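Local coordinates for peptidoglycan-recognition protein SA (Drosophila melanogaster, PDB 1SXR) that binds peptidoglycan of Gram-positive bacteria as an innate immune receptor and thereby activates the Toll pathway, at residues 14-20 with 85-89. Residues are numbered along the deposited sequence; the frame is centred on the assembly and turned at random.
Sequences IKLKRQW and IVYEG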
loop_
_atom_site.group_PDB
_atom_site.type_symbol
_atom_site.label_atom_id
_atom_site.label_comp_id
_atom_site.label_asym_id
_atom_site.label_seq_id
_atom_site.Cartn_x
_atom_site.Cartn_y
_atom_site.Cartn_z
ATOM N N ILE A 14 -2.957 13.681 0.959
ATOM C CA ILE A 14 -2.706 12.630 -0.032
ATOM C C ILE A 14 -2.590 13.221 -1.425
ATOM O O ILE A 14 -3.386 14.073 -1.825
ATOM C CB ILE A 14 -3.819 11.589 0.024
ATOM C CG1 ILE A 14 -3.790 10.883 1.383
ATOM C CG2 ILE A 14 -3.645 10.587 -1.106
ATOM C CD1 ILE A 14 -4.946 9.926 1.589
ATOM N N LYS A 15 -1.572 12.792 -2.163
ATOM C CA LYS A 15 -1.400 13.268 -3.522
ATOM C C LYS A 15 -2.266 12.401 -4.423
ATOM O O LYS A 15 -1.937 11.239 -4.710
ATOM C CB LYS A 15 0.068 13.208 -3.937
ATOM C CG LYS A 15 0.867 14.490 -3.664
ATOM C CD LYS A 15 0.581 15.028 -2.286
ATOM C CE LYS A 15 1.510 16.165 -1.911
ATOM N NZ LYS A 15 1.569 16.277 -0.411
ATOM N N LEU A 16 -3.391 12.964 -4.846
ATOM C CA LEU A 16 -4.357 12.223 -5.643
ATOM C C LEU A 16 -3.854 11.922 -7.048
ATOM O O LEU A 16 -2.896 12.511 -7.522
ATOM C CB LEU A 16 -5.676 12.987 -5.723
ATOM C CG LEU A 16 -6.263 13.343 -4.357
ATOM C CD1 LEU A 16 -7.515 14.219 -4.546
ATOM C CD2 LEU A 16 -6.576 12.099 -3.545
ATOM N N LYS A 17 -4.514 10.971 -7.699
ATOM C CA LYS A 17 -4.104 10.463 -9.010
ATOM C C LYS A 17 -3.782 11.608 -9.989
ATOM O O LYS A 17 -2.717 11.634 -10.602
ATOM C CB LYS A 17 -5.225 9.537 -9.533
ATOM C CG LYS A 17 -4.945 8.748 -10.785
ATOM C CD LYS A 17 -4.111 7.516 -10.550
ATOM C CE LYS A 17 -4.878 6.404 -9.847
ATOM N NZ LYS A 17 -6.169 6.023 -10.545
ATOM N N ARG A 18 -4.685 12.583 -10.109
ATOM C CA ARG A 18 -4.465 13.776 -10.955
ATOM C C ARG A 18 -3.173 14.532 -10.642
ATOM O O ARG A 18 -2.492 15.039 -11.549
ATOM C CB ARG A 18 -5.655 14.732 -10.783
ATOM C CG ARG A 18 -5.335 16.224 -10.954
ATOM C CD ARG A 18 -6.494 17.175 -10.622
ATOM N NE ARG A 18 -7.730 16.714 -11.249
ATOM C CZ ARG A 18 -8.955 17.135 -10.939
ATOM N NH1 ARG A 18 -9.140 18.056 -9.998
ATOM N NH2 ARG A 18 -10.002 16.627 -11.573
ATOM N N GLN A 19 -2.840 14.618 -9.365
ATOM C CA GLN A 19 -1.695 15.393 -8.941
ATOM C C GLN A 19 -0.384 14.746 -9.332
ATOM O O GLN A 19 0.618 15.431 -9.439
ATOM C CB GLN A 19 -1.734 15.621 -7.436
ATOM C CG GLN A 19 -2.923 16.447 -6.971
ATOM C CD GLN A 19 -2.891 16.640 -5.481
ATOM O OE1 GLN A 19 -3.502 15.876 -4.739
ATOM N NE2 GLN A 19 -2.161 17.666 -5.030
ATOM N N TRP A 20 -0.387 13.426 -9.524
ATOM C CA TRP A 20 0.817 12.766 -10.063
ATOM C C TRP A 20 0.717 12.362 -11.516
ATOM O O TRP A 20 1.625 11.721 -12.066
ATOM C CB TRP A 20 1.341 11.618 -9.183
ATOM C CG TRP A 20 0.416 10.467 -8.838
ATOM C CD1 TRP A 20 -0.307 10.311 -7.690
ATOM C CD2 TRP A 20 0.226 9.239 -9.586
ATOM N NE1 TRP A 20 -0.972 9.102 -7.695
ATOM C CE2 TRP A 20 -0.655 8.423 -8.837
ATOM C CE3 TRP A 20 0.693 8.758 -10.823
ATOM C CZ2 TRP A 20 -1.081 7.148 -9.286
ATOM C CZ3 TRP A 20 0.258 7.484 -11.268
ATOM C CH2 TRP A 20 -0.617 6.710 -10.502
ATOM N N ILE A 85 5.764 11.600 1.248
ATOM C CA ILE A 85 4.528 11.869 0.519
ATOM C C ILE A 85 3.742 10.578 0.350
ATOM O O ILE A 85 4.303 9.519 0.013
ATOM C CB ILE A 85 4.806 12.474 -0.845
ATOM C CG1 ILE A 85 5.439 13.851 -0.689
ATOM C CG2 ILE A 85 3.518 12.552 -1.699
ATOM C CD1 ILE A 85 5.814 14.450 -2.003
ATOM N N VAL A 86 2.441 10.680 0.583
ATOM C CA VAL A 86 1.535 9.567 0.361
ATOM C C VAL A 86 0.867 9.768 -0.981
ATOM O O VAL A 86 0.224 10.792 -1.203
ATOM C CB VAL A 86 0.465 9.497 1.466
ATOM C CG1 VAL A 86 -0.560 8.403 1.150
ATOM C CG2 VAL A 86 1.127 9.244 2.842
ATOM N N TYR A 87 1.037 8.800 -1.890
ATOM C CA TYR A 87 0.454 8.896 -3.230
ATOM C C TYR A 87 -0.779 7.987 -3.297
ATOM O O TYR A 87 -0.734 6.836 -2.848
ATOM C CB TYR A 87 1.468 8.438 -4.289
ATOM C CG TYR A 87 2.719 9.273 -4.279
ATOM C CD1 TYR A 87 2.784 10.457 -5.025
ATOM C CD2 TYR A 87 3.816 8.901 -3.502
ATOM C CE1 TYR A 87 3.945 11.251 -5.022
ATOM C CE2 TYR A 87 4.981 9.682 -3.499
ATOM C CZ TYR A 87 5.026 10.842 -4.248
ATOM O OH TYR A 87 6.176 11.595 -4.215
ATOM N N GLU A 88 -1.890 8.520 -3.804
ATOM C CA GLU A 88 -3.052 7.676 -4.061
ATOM C C GLU A 88 -2.763 6.684 -5.184
ATOM O O GLU A 88 -2.373 7.084 -6.289
ATOM C CB GLU A 88 -4.239 8.553 -4.469
ATOM C CG GLU A 88 -5.519 7.747 -4.731
ATOM C CD GLU A 88 -6.705 8.613 -5.168
ATOM O OE1 GLU A 88 -6.547 9.498 -6.048
ATOM O OE2 GLU A 88 -7.808 8.386 -4.620
ATOM N N GLY A 89 -2.946 5.394 -4.903
ATOM C CA GLY A 89 -2.933 4.383 -5.957
ATOM C C GLY A 89 -4.373 4.094 -6.311
ATOM O O GLY A 89 -5.097 4.937 -6.877
HETATM O O HOH W 1 -7.600 6.376 -7.571
#
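Lys-15 pairs in parallel with Tyr-87, and this short pairing adds an edge strand, 14-15, to the mixed beta-sheet of the amidase-like PGRP fold. Two backbone bonds carry it. Lys-15 N gives its hydrogen to Val-86 O at 2.9 Å, almost straight, and Lys-15 O takes the hydrogen of Glu-88 N, also at 2.9 Å. Past Lys-15 the chain turns off the sheet, and side chains take over the bonding. Glu-88 is stretched out, CG anti to the backbone N (chi1 -179°), which carries its carboxylate past Leu-16 to the backbone of Lys-17. There Glu-88 OE1 accepts a hydrogen bond from Lys-17 N at 3.0 Å through its anti lone pair, while CD2 of Leu-16 packs against the carboxylate. Leu-16 N is satisfied within its own segment, by Gln-19 OE1.

The carbonyl of Glu-88 is gripped by Trp-20, whose NE1 donates to Glu-88 O at 2.8 Å; the oxygen lies near the indole plane, but the N-H is bent, at 140°. The edge of Tyr-87 is turned toward the indole face in an offset edge-to-face pair, the planes at 82°. A phenylalanine in place of Trp-20 would probably leave Glu-88 O without this donor and weaken the packing against Tyr-87. Both aromatic side chains also touch Leu-58 of helix 50-67, whereas Ile-14 and Val-86 meet on the other face of the sheet, against Leu-131 of helix 122-137.

The Lys-17 chain is bent at chi2, chi3 and chi4, which brings CE beside Gly-89 O, and it spends its ammonium mainly on a salt bridge to Asp-73, with Lys-23 O as a further acceptor. A water donates to Gly-89 O at 3.0 Å and accepts a weak bond from Lys-17 NZ at 3.3 Å.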